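PDB 6OE6: lipoprotein from Leptospira interrogans serogroup Icterohaemorrhagiae serovar copenhageni, which is a lipoprotein of unknown function whose folded domain has no helix and packs two beta sheets together. Local coordinates for residues 46-51 / 125-131; 80-84 / 108-112; 66-72 / 85-91. All blocks are in the same frame, centred on the assembly; numbering follows the deposited sequence.

Contact 1. Residues 46-51 / 125-131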
loop_
_atom_site.group_PDB
_atom_site.type_symbol
_atom_site.label_atom_id
_atom_site.label_comp_id
_atom_site.label_asym_id
_atom_site.label_seq_id
_atom_site.Cartn_x
_atom_site.Cartn_y
_atom_site.Cartn_z
ATOM N N LEU A 46 6.162 2.922 -6.925
ATOM C CA LEU A 46 5.277 3.715 -6.086
ATOM C C LEU A 46 6.100 4.533 -5.093
ATOM O O LEU A 46 6.839 3.970 -4.261
ATOM C CB LEU A 46 4.282 2.810 -5.374
ATOM C CG LEU A 46 3.340 1.988 -6.253
ATOM C CD1 LEU A 46 2.542 1.042 -5.359
ATOM C CD2 LEU A 46 2.391 2.914 -7.018
ATOM N N ILE A 47 5.991 5.859 -5.209
ATOM C CA ILE A 47 6.740 6.813 -4.396
ATOM C C ILE A 47 5.752 7.857 -3.893
ATOM O O ILE A 47 5.250 8.670 -4.675
ATOM C CB ILE A 47 7.872 7.483 -5.185
ATOM C CG1 ILE A 47 8.855 6.432 -5.712
ATOM C CG2 ILE A 47 8.581 8.516 -4.329
ATOM C CD1 ILE A 47 9.897 7.032 -6.609
ATOM N N PHE A 48 5.470 7.831 -2.600
ATOM C CA PHE A 48 4.452 8.674 -1.982
ATOM C C PHE A 48 5.094 9.667 -1.012
ATOM O O PHE A 48 6.131 9.382 -0.390
ATOM C CB PHE A 48 3.423 7.812 -1.229
ATOM C CG PHE A 48 2.712 6.788 -2.099
ATOM C CD1 PHE A 48 2.260 7.119 -3.370
ATOM C CD2 PHE A 48 2.475 5.497 -1.630
ATOM C CE1 PHE A 48 1.605 6.186 -4.168
ATOM C CE2 PHE A 48 1.820 4.566 -2.421
ATOM C CZ PHE A 48 1.386 4.907 -3.692
ATOM N N PRO A 49 4.518 10.853 -0.863
ATOM C CA PRO A 49 5.042 11.824 0.097
ATOM C C PRO A 49 4.578 11.477 1.503
ATOM O O PRO A 49 3.675 10.672 1.693
ATOM C CB PRO A 49 4.413 13.139 -0.379
ATOM C CG PRO A 49 3.063 12.688 -0.882
ATOM C CD PRO A 49 3.308 11.342 -1.546
ATOM N N ASP A 50 5.196 12.130 2.490
ATOM C CA ASP A 50 4.874 11.878 3.894
ATOM C C ASP A 50 3.803 12.819 4.434
ATOM O O ASP A 50 3.533 12.812 5.644
ATOM C CB ASP A 50 6.138 11.977 4.758
ATOM C CG ASP A 50 6.624 13.416 4.964
ATOM O OD1 ASP A 50 6.250 14.342 4.209
ATOM O OD2 ASP A 50 7.405 13.620 5.913
ATOM N N ASP A 51 3.195 13.642 3.581
ATOM C CA ASP A 51 2.243 14.627 4.070
ATOM C C ASP A 51 0.854 14.464 3.459
ATOM O O ASP A 51 0.031 15.392 3.544
ATOM C CB ASP A 51 2.783 16.042 3.840
ATOM C CG ASP A 51 2.956 16.387 2.374
ATOM O OD1 ASP A 51 2.769 15.522 1.502
ATOM O OD2 ASP A 51 3.272 17.568 2.091
ATOM N N GLU A 125 5.143 -3.217 -2.917
ATOM C CA GLU A 125 6.040 -2.304 -2.215
ATOM C C GLU A 125 5.771 -0.847 -2.596
ATOM O O GLU A 125 5.418 -0.541 -3.739
ATOM C CB GLU A 125 7.499 -2.637 -2.533
ATOM C CG GLU A 125 7.936 -4.003 -2.045
ATOM C CD GLU A 125 9.355 -4.332 -2.477
ATOM O OE1 GLU A 125 9.578 -4.581 -3.685
ATOM O OE2 GLU A 125 10.239 -4.323 -1.605
ATOM N N PHE A 126 5.998 0.058 -1.641
ATOM C CA PHE A 126 6.002 1.488 -1.941
ATOM C C PHE A 126 6.983 2.221 -1.025
ATOM O O PHE A 126 7.349 1.732 0.041
ATOM C CB PHE A 126 4.584 2.096 -1.850
ATOM C CG PHE A 126 3.935 2.015 -0.485
ATOM C CD1 PHE A 126 4.193 2.994 0.467
ATOM C CD2 PHE A 126 3.021 0.991 -0.160
ATOM C CE1 PHE A 126 3.569 2.944 1.737
ATOM C CE2 PHE A 126 2.373 0.958 1.088
ATOM C CZ PHE A 126 2.663 1.926 2.041
ATOM N N LEU A 127 7.457 3.384 -1.484
ATOM C CA LEU A 127 8.328 4.256 -0.701
ATOM C C LEU A 127 7.521 5.439 -0.175
ATOM O O LEU A 127 6.620 5.922 -0.869
ATOM C CB LEU A 127 9.475 4.806 -1.552
ATOM C CG LEU A 127 10.469 3.811 -2.111
ATOM C CD1 LEU A 127 11.539 4.574 -2.896
ATOM C CD2 LEU A 127 11.081 3.030 -0.981
ATOM N N VAL A 128 7.853 5.898 1.041
ATOM C CA VAL A 128 7.378 7.175 1.598
ATOM C C VAL A 128 8.587 8.086 1.743
ATOM O O VAL A 128 9.591 7.700 2.354
ATOM C CB VAL A 128 6.685 6.993 2.957
ATOM C CG1 VAL A 128 6.250 8.356 3.524
ATOM C CG2 VAL A 128 5.486 6.066 2.806
ATOM N N ARG A 129 8.512 9.297 1.182
ATOM C CA ARG A 129 9.650 10.200 1.231
ATOM C C ARG A 129 9.293 11.530 1.879
ATOM O O ARG A 129 8.150 11.989 1.802
ATOM C CB ARG A 129 10.201 10.457 -0.166
ATOM C CG ARG A 129 10.781 9.207 -0.774
ATOM C CD ARG A 129 11.494 9.520 -2.054
ATOM N NE ARG A 129 12.676 10.359 -1.859
ATOM C CZ ARG A 129 12.759 11.637 -2.219
ATOM N NH1 ARG A 129 11.724 12.242 -2.790
ATOM N NH2 ARG A 129 13.883 12.310 -2.015
ATOM N N SER A 130 10.284 12.134 2.530
ATOM C CA SER A 130 10.134 13.491 3.034
ATOM C C SER A 130 9.927 14.451 1.873
ATOM O O SER A 130 10.657 14.409 0.879
ATOM C CB SER A 130 11.364 13.909 3.837
ATOM O OG SER A 130 11.295 13.439 5.170
ATOM N N THR A 131 8.928 15.321 2.005
ATOM C CA THR A 131 8.630 16.313 0.981
ATOM C C THR A 131 9.752 17.341 0.873
ATOM O O THR A 131 9.577 18.505 1.252
ATOM C CB THR A 131 7.287 16.993 1.279
ATOM O OG1 THR A 131 7.147 17.199 2.691
ATOM C CG2 THR A 131 6.139 16.124 0.797
HETATM O O HOH W 1 6.433 -0.075 -6.156
#

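Contact 2. Residues 80-84 / 108-112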
loop_
_atom_site.group_PDB
_atom_site.type_symbol
_atom_site.label_atom_id
_atom_site.label_comp_id
_atom_site.label_asym_id
_atom_site.label_seq_id
_atom_site.Cartn_x
_atom_site.Cartn_y
_atom_site.Cartn_z
ATOM N N GLY A 80 15.849 -5.713 6.614
ATOM C CA GLY A 80 14.774 -6.476 6.000
ATOM C C GLY A 80 13.425 -5.985 6.505
ATOM O O GLY A 80 13.330 -5.118 7.372
ATOM N N TYR A 81 12.355 -6.539 5.930
ATOM C CA TYR A 81 11.011 -6.097 6.305
ATOM C C TYR A 81 10.617 -6.646 7.664
ATOM O O TYR A 81 10.849 -7.821 7.958
ATOM C CB TYR A 81 9.990 -6.566 5.267
ATOM C CG TYR A 81 9.992 -5.695 4.040
ATOM C CD1 TYR A 81 9.544 -4.382 4.118
ATOM C CD2 TYR A 81 10.415 -6.175 2.817
ATOM C CE1 TYR A 81 9.558 -3.566 2.999
ATOM C CE2 TYR A 81 10.410 -5.370 1.687
ATOM C CZ TYR A 81 9.947 -4.061 1.801
ATOM O OH TYR A 81 9.949 -3.246 0.687
ATOM N N ASN A 82 9.991 -5.797 8.477
ATOM C CA ASN A 82 9.465 -6.189 9.780
ATOM C C ASN A 82 7.992 -5.822 9.808
ATOM O O ASN A 82 7.640 -4.681 9.505
ATOM C CB ASN A 82 10.183 -5.488 10.929
ATOM C CG ASN A 82 11.680 -5.731 10.908
ATOM O OD1 ASN A 82 12.476 -4.796 11.003
ATOM N ND2 ASN A 82 12.068 -6.984 10.762
ATOM N N GLU A 83 7.154 -6.786 10.193
ATOM C CA GLU A 83 5.715 -6.562 10.195
ATOM C C GLU A 83 5.364 -5.517 11.240
ATOM O O GLU A 83 5.814 -5.602 12.391
ATOM C CB GLU A 83 4.983 -7.867 10.496
ATOM C CG GLU A 83 3.467 -7.757 10.461
ATOM C CD GLU A 83 2.817 -9.095 10.670
ATOM O OE1 GLU A 83 2.621 -9.452 11.844
ATOM O OE2 GLU A 83 2.517 -9.773 9.664
ATOM N N MET A 84 4.544 -4.540 10.844
ATOM C CA MET A 84 4.073 -3.530 11.795
ATOM C C MET A 84 2.855 -4.034 12.552
ATOM O O MET A 84 2.782 -3.953 13.786
ATOM C CB MET A 84 3.720 -2.234 11.059
ATOM C CG MET A 84 4.933 -1.661 10.336
ATOM S SD MET A 84 4.581 -0.358 9.164
ATOM C CE MET A 84 3.784 0.877 10.187
ATOM N N GLY A 108 10.234 5.883 4.486
ATOM C CA GLY A 108 10.839 4.567 4.434
ATOM C C GLY A 108 10.235 3.713 3.337
ATOM O O GLY A 108 9.503 4.185 2.477
ATOM N N LYS A 109 10.579 2.438 3.386
ATOM C CA LYS A 109 10.134 1.479 2.389
ATOM C C LYS A 109 9.173 0.517 3.067
ATOM O O LYS A 109 9.466 0.023 4.160
ATOM C CB LYS A 109 11.346 0.736 1.796
ATOM C CG LYS A 109 11.002 -0.130 0.578
ATOM C CD LYS A 109 12.292 -0.575 -0.162
ATOM C CE LYS A 109 13.072 -1.614 0.628
ATOM N NZ LYS A 109 14.305 -2.106 -0.092
ATOM N N TYR A 110 8.040 0.246 2.415
ATOM C CA TYR A 110 6.947 -0.520 3.005
ATOM C C TYR A 110 6.492 -1.623 2.072
ATOM O O TYR A 110 6.604 -1.514 0.845
ATOM C CB TYR A 110 5.710 0.376 3.315
ATOM C CG TYR A 110 6.039 1.404 4.381
ATOM C CD1 TYR A 110 5.836 1.092 5.729
ATOM C CD2 TYR A 110 6.605 2.639 4.046
ATOM C CE1 TYR A 110 6.167 1.982 6.723
ATOM C CE2 TYR A 110 6.926 3.553 5.039
ATOM C CZ TYR A 110 6.692 3.204 6.380
ATOM O OH TYR A 110 7.008 4.075 7.393
ATOM N N LEU A 111 5.952 -2.682 2.687
ATOM C CA LEU A 111 5.456 -3.859 1.990
ATOM C C LEU A 111 4.055 -4.124 2.510
ATOM O O LEU A 111 3.867 -4.375 3.711
ATOM C CB LEU A 111 6.362 -5.076 2.235
ATOM C CG LEU A 111 5.936 -6.414 1.617
ATOM C CD1 LEU A 111 5.922 -6.299 0.090
ATOM C CD2 LEU A 111 6.854 -7.547 2.095
ATOM N N LEU A 112 3.088 -4.093 1.608
ATOM C CA LEU A 112 1.680 -4.335 1.944
ATOM C C LEU A 112 1.334 -5.715 1.411
ATOM O O LEU A 112 1.547 -5.984 0.227
ATOM C CB LEU A 112 0.795 -3.267 1.297
ATOM C CG LEU A 112 -0.726 -3.452 1.321
ATOM C CD1 LEU A 112 -1.244 -3.528 2.770
ATOM C CD2 LEU A 112 -1.348 -2.262 0.583
#

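Contact 3. Residues 66-72 / 85-91. With FMT (formic acid), chain D.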
loop_
_atom_site.group_PDB
_atom_site.type_symbol
_atom_site.label_atom_id
_atom_site.label_comp_id
_atom_site.label_asym_id
_atom_site.label_seq_id
_atom_site.Cartn_x
_atom_site.Cartn_y
_atom_site.Cartn_z
ATOM N N GLU A 66 -18.014 -11.815 1.749
ATOM C CA GLU A 66 -17.914 -10.832 2.820
ATOM C C GLU A 66 -17.557 -11.485 4.152
ATOM O O GLU A 66 -16.979 -10.830 5.029
ATOM C CB GLU A 66 -19.227 -10.052 2.922
ATOM C CG GLU A 66 -19.347 -9.107 4.105
ATOM C CD GLU A 66 -20.369 -8.009 3.870
ATOM O OE1 GLU A 66 -20.643 -7.700 2.691
ATOM O OE2 GLU A 66 -20.901 -7.457 4.858
ATOM N N SER A 67 -17.867 -12.774 4.320
ATOM C CA SER A 67 -17.587 -13.467 5.570
ATOM C C SER A 67 -16.249 -14.205 5.578
ATOM O O SER A 67 -15.864 -14.735 6.627
ATOM C CB SER A 67 -18.712 -14.455 5.886
ATOM O OG SER A 67 -18.704 -15.535 4.973
ATOM N N ALA A 68 -15.533 -14.257 4.457
ATOM C CA ALA A 68 -14.249 -14.945 4.429
ATOM C C ALA A 68 -13.189 -14.142 5.175
ATOM O O ALA A 68 -13.206 -12.908 5.187
ATOM C CB ALA A 68 -13.793 -15.190 2.990
ATOM N N GLU A 69 -12.250 -14.856 5.794
ATOM C CA GLU A 69 -11.217 -14.191 6.586
ATOM C C GLU A 69 -10.226 -13.504 5.656
ATOM O O GLU A 69 -9.463 -14.169 4.949
ATOM C CB GLU A 69 -10.501 -15.192 7.488
ATOM C CG GLU A 69 -11.344 -15.739 8.621
ATOM C CD GLU A 69 -10.506 -16.063 9.843
ATOM O OE1 GLU A 69 -9.360 -15.570 9.924
ATOM O OE2 GLU A 69 -10.988 -16.804 10.722
ATOM N N THR A 70 -10.228 -12.173 5.659
ATOM C CA THR A 70 -9.298 -11.381 4.866
ATOM C C THR A 70 -8.489 -10.479 5.788
ATOM O O THR A 70 -9.028 -9.901 6.737
ATOM C CB THR A 70 -10.049 -10.542 3.824
ATOM O OG1 THR A 70 -10.930 -11.390 3.086
ATOM C CG2 THR A 70 -9.096 -9.906 2.850
ATOM N N TYR A 71 -7.187 -10.379 5.525
ATOM C CA TYR A 71 -6.317 -9.512 6.303
ATOM C C TYR A 71 -5.389 -8.765 5.360
ATOM O O TYR A 71 -5.084 -9.229 4.259
ATOM C CB TYR A 71 -5.452 -10.280 7.311
ATOM C CG TYR A 71 -6.215 -10.886 8.473
ATOM C CD1 TYR A 71 -6.305 -10.222 9.693
ATOM C CD2 TYR A 71 -6.830 -12.119 8.351
ATOM C CE1 TYR A 71 -6.993 -10.770 10.759
ATOM C CE2 TYR A 71 -7.521 -12.676 9.407
ATOM C CZ TYR A 71 -7.601 -11.994 10.609
ATOM O OH TYR A 71 -8.288 -12.540 11.668
ATOM N N VAL A 72 -4.927 -7.602 5.814
ATOM C CA VAL A 72 -3.726 -6.995 5.255
ATOM C C VAL A 72 -2.694 -6.908 6.362
ATOM O O VAL A 72 -3.026 -6.876 7.552
ATOM C CB VAL A 72 -3.982 -5.599 4.660
ATOM C CG1 VAL A 72 -4.948 -5.723 3.472
ATOM C CG2 VAL A 72 -4.540 -4.651 5.740
ATOM N N ASP A 85 1.869 -4.498 11.800
ATOM C CA ASP A 85 0.661 -5.068 12.380
ATOM C C ASP A 85 -0.166 -5.631 11.239
ATOM O O ASP A 85 0.195 -5.527 10.061
ATOM C CB ASP A 85 -0.166 -4.047 13.169
ATOM C CG ASP A 85 -0.752 -4.630 14.454
ATOM O OD1 ASP A 85 -0.536 -4.004 15.519
ATOM O OD2 ASP A 85 -1.389 -5.718 14.422
ATOM N N VAL A 86 -1.259 -6.278 11.617
ATOM C CA VAL A 86 -2.219 -6.826 10.672
ATOM C C VAL A 86 -3.561 -6.183 10.960
ATOM O O VAL A 86 -3.822 -5.704 12.069
ATOM C CB VAL A 86 -2.341 -8.357 10.761
ATOM C CG1 VAL A 86 -0.962 -8.982 10.640
ATOM C CG2 VAL A 86 -3.026 -8.749 12.055
ATOM N N LEU A 87 -4.422 -6.183 9.944
ATOM C CA LEU A 87 -5.755 -5.621 10.106
ATOM C C LEU A 87 -6.741 -6.484 9.339
ATOM O O LEU A 87 -6.544 -6.745 8.147
ATOM C CB LEU A 87 -5.790 -4.182 9.588
ATOM C CG LEU A 87 -6.881 -3.243 10.073
ATOM C CD1 LEU A 87 -6.666 -2.918 11.547
ATOM C CD2 LEU A 87 -6.833 -1.985 9.225
ATOM N N ARG A 88 -7.786 -6.930 10.034
ATOM C CA ARG A 88 -8.861 -7.682 9.403
ATOM C C ARG A 88 -9.649 -6.764 8.468
ATOM O O ARG A 88 -10.035 -5.656 8.854
ATOM C CB ARG A 88 -9.774 -8.274 10.481
ATOM C CG ARG A 88 -10.754 -9.296 9.952
ATOM C CD ARG A 88 -11.502 -9.974 11.092
ATOM N NE ARG A 88 -12.216 -11.163 10.645
ATOM C CZ ARG A 88 -12.931 -11.945 11.446
ATOM N NH1 ARG A 88 -13.026 -11.662 12.739
ATOM N NH2 ARG A 88 -13.552 -13.011 10.957
ATOM N N LYS A 89 -9.926 -7.239 7.258
ATOM C CA LYS A 89 -10.664 -6.463 6.271
ATOM C C LYS A 89 -11.919 -7.210 5.853
ATOM O O LYS A 89 -11.929 -8.442 5.766
ATOM C CB LYS A 89 -9.832 -6.189 5.017
ATOM C CG LYS A 89 -8.474 -5.513 5.271
ATOM C CD LYS A 89 -8.643 -4.151 5.935
ATOM C CE LYS A 89 -9.087 -3.079 4.984
ATOM N NZ LYS A 89 -8.996 -1.705 5.592
ATOM N N ARG A 90 -12.965 -6.448 5.574
ATOM C CA ARG A 90 -14.220 -7.041 5.132
ATOM C C ARG A 90 -14.422 -6.734 3.655
ATOM O O ARG A 90 -14.620 -5.564 3.293
ATOM C CB ARG A 90 -15.390 -6.514 5.966
ATOM C CG ARG A 90 -16.675 -7.284 5.733
ATOM C CD ARG A 90 -17.890 -6.553 6.271
ATOM N NE ARG A 90 -17.780 -6.254 7.696
ATOM C CZ ARG A 90 -18.044 -7.124 8.666
ATOM N NH1 ARG A 90 -18.422 -8.360 8.370
ATOM N NH2 ARG A 90 -17.925 -6.759 9.936
ATOM N N PRO A 91 -14.370 -7.726 2.773
ATOM C CA PRO A 91 -14.490 -7.441 1.340
ATOM C C PRO A 91 -15.883 -6.958 0.970
ATOM O O PRO A 91 -16.882 -7.337 1.585
ATOM C CB PRO A 91 -14.191 -8.792 0.684
ATOM C CG PRO A 91 -13.450 -9.580 1.718
ATOM C CD PRO A 91 -14.009 -9.130 3.032
HETATM C C FMT D . -5.642 -0.246 6.327
HETATM O O1 FMT D . -6.420 0.664 6.578
HETATM O O2 FMT D . -5.908 -1.123 5.506
HETATM O O HOH W 2 -12.254 -10.752 7.528
#

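Contact 1. Residues 46-51 / 125-131
Phe48 and Phe126 meet on the buried face of two parallel strands. Phe48 CD2 lies 3.7 Å from Phe126 CD1, and Phe48 CE2 leans toward Phe126 CB and CG. The ring planes are turned 47° against each other, an oblique pairing. In Phe126, CG sits between the backbone N and the carbonyl carbon (chi1 62°). In Phe48 it is anti to the carbonyl carbon (chi1 -58°), and the two side chains cross at about a right angle. Beside them Leu46 CB packs 3.6 Å from Phe126 CB. Val128 CG2 lies in the plane of the Phe126 ring, at its edge.

Ile47, Leu127 and Arg129 point to the other face. Ile47 CG2 lies 3.8 Å from Arg129 CD, with the two chains side by side. The Arg129 guanidinium then turns to Glu147, in a salt bridge, and to Thr133 O. Tyr135 touches all three residues.

The backbones set this register. Leu127 N donates to Leu46 O at 2.9 Å, and Phe48 N to Leu127 O at 2.8 Å. Arg129 N donates to Phe48 O at 2.9 Å. At the start of the pairing a water accepts from Leu46 N and donates to Glu125 O. Beyond Pro49, Thr131 OG1 makes a weak bond to Asp50 OD1, and Thr131 is poorly ordered.

Further out, Trp18 and Leu20 pack on Phe48, and Ile54 on both phenylalanines. These belong to strands 15-21 and 53-59 of the second sheet. Strand 47-49 is thus a short parallel strand, added at the edge of an otherwise antiparallel sheet. Its inner face helps fill the core of a beta sandwich.

Contact 2. Residues 80-84 / 108-112
Tyr81 OH rests against the aliphatic chain of Lys109, 3.3 Å from its CG, and is hydrogen-bonded to Glu125 OE2. The bond ties the tyrosine to a third strand of the sheet. Strands 81-84 and 108-112 are not neighbours in this mixed sheet. Strand 70-77 runs between them, so side chains bridge the gap, and the short segments cross at 66°.

The Tyr81 ring lies over Leu111. Leu111 CB stands 3.7 Å from the ring centroid, 14° off the normal, in a CH-pi contact. The Leu111 chain turns CG opposite the backbone N (chi1 177°), which places CD2 over the same face, nearer the rim at Tyr81 CD2 and CG. Phe77, from the middle strand, meets the Tyr81 ring edge-to-face and makes a cation-pi contact with Lys109. Next to Tyr81, Asn82 belongs to a sodium site with Leu79.

Met84 and Tyr110 meet on the opposite face of the sheet. Leu105 packs on both, and Tyr110 OH is bonded to Ser106 O. This is a Met-aromatic contact: Met84 SD lies in the ring plane, at the edge, 3.7 Å from Tyr110 CE1.

Contact 3. Residues 66-72 / 85-91
The beta hairpin of strands 70-77 and 81-89 is joined here at its open end, far from the turn. Val72 and Leu87 form an antiparallel hydrogen-bonded pair. Val72 N donates to Leu87 O at 3.0 Å, and Leu87 N returns to Val72 O at 2.9 Å. Lys89 N donates to Thr70 O at 2.9 Å. A water links the far side of this pair. It donates to Lys89 O at 2.9 Å and accepts from Thr70 N and Arg88 NE.

Tyr71 and Arg88 form the non-hydrogen-bonded pair between. The extended Arg88 chain runs over one face of the Tyr71 ring, with CG near the rim and CB 3.7 Å from Tyr71 CE1. Ring and guanidinium planes are 10° apart, but the guanidinium lies beyond the ring, out past its OH. The aliphatic CB and CG therefore do the touching.

Strand 81-89 is the outermost strand of its sheet, and Val72, Leu87 and Lys89 point from this hairpin to the side where the second sheet of the sandwich packs. Tyr56 and Ile98 of that sheet touch Val72 and Lys89. The Lys89 chain bends twice (chi2 -61°, chi3 -77°) across Val72. Its NZ donates to formic acid O2 at 3.1 Å and to Glu99 O. Leu87 CD2 touches the formic acid, which also bonds Tyr56 OH and Ser101 N and probably comes from the crystallisation liquor.

Past the strands, Pro91 CG packs 3.4 Å from Thr70 OG1. Glu66 crosses Arg90 at a slant, touching through carbon atoms. Glu66 OE2 is 3.4 Å from Arg90 CD, and OE2 sits well out of the guanidinium plane, near the charge but short of a salt bridge.

How the contacts relate
All three contacts belong to the five-stranded mixed sheet. Contacts 1 and 2 have centres 13 Å apart and touch directly. Glu125 OE2 of contact 1 lies 2.5 Å from Tyr81 OH of contact 2, a probable hydrogen bond. Val128 N and Gly108 O, 2.8 Å apart, probably form another. Contacts 2 and 3 share strand 81-89, with centres 19 Å apart. They meet where Leu112 CD1 packs 3.9 Å from Val72 CB. Contacts 1 and 3 lie on opposite sides of the chain's centre, 25 Å apart between centres. No active site is known. One bound sodium is about 7 Å from the Tyr81 side chain, and another is about 6 Å from that of Leu87.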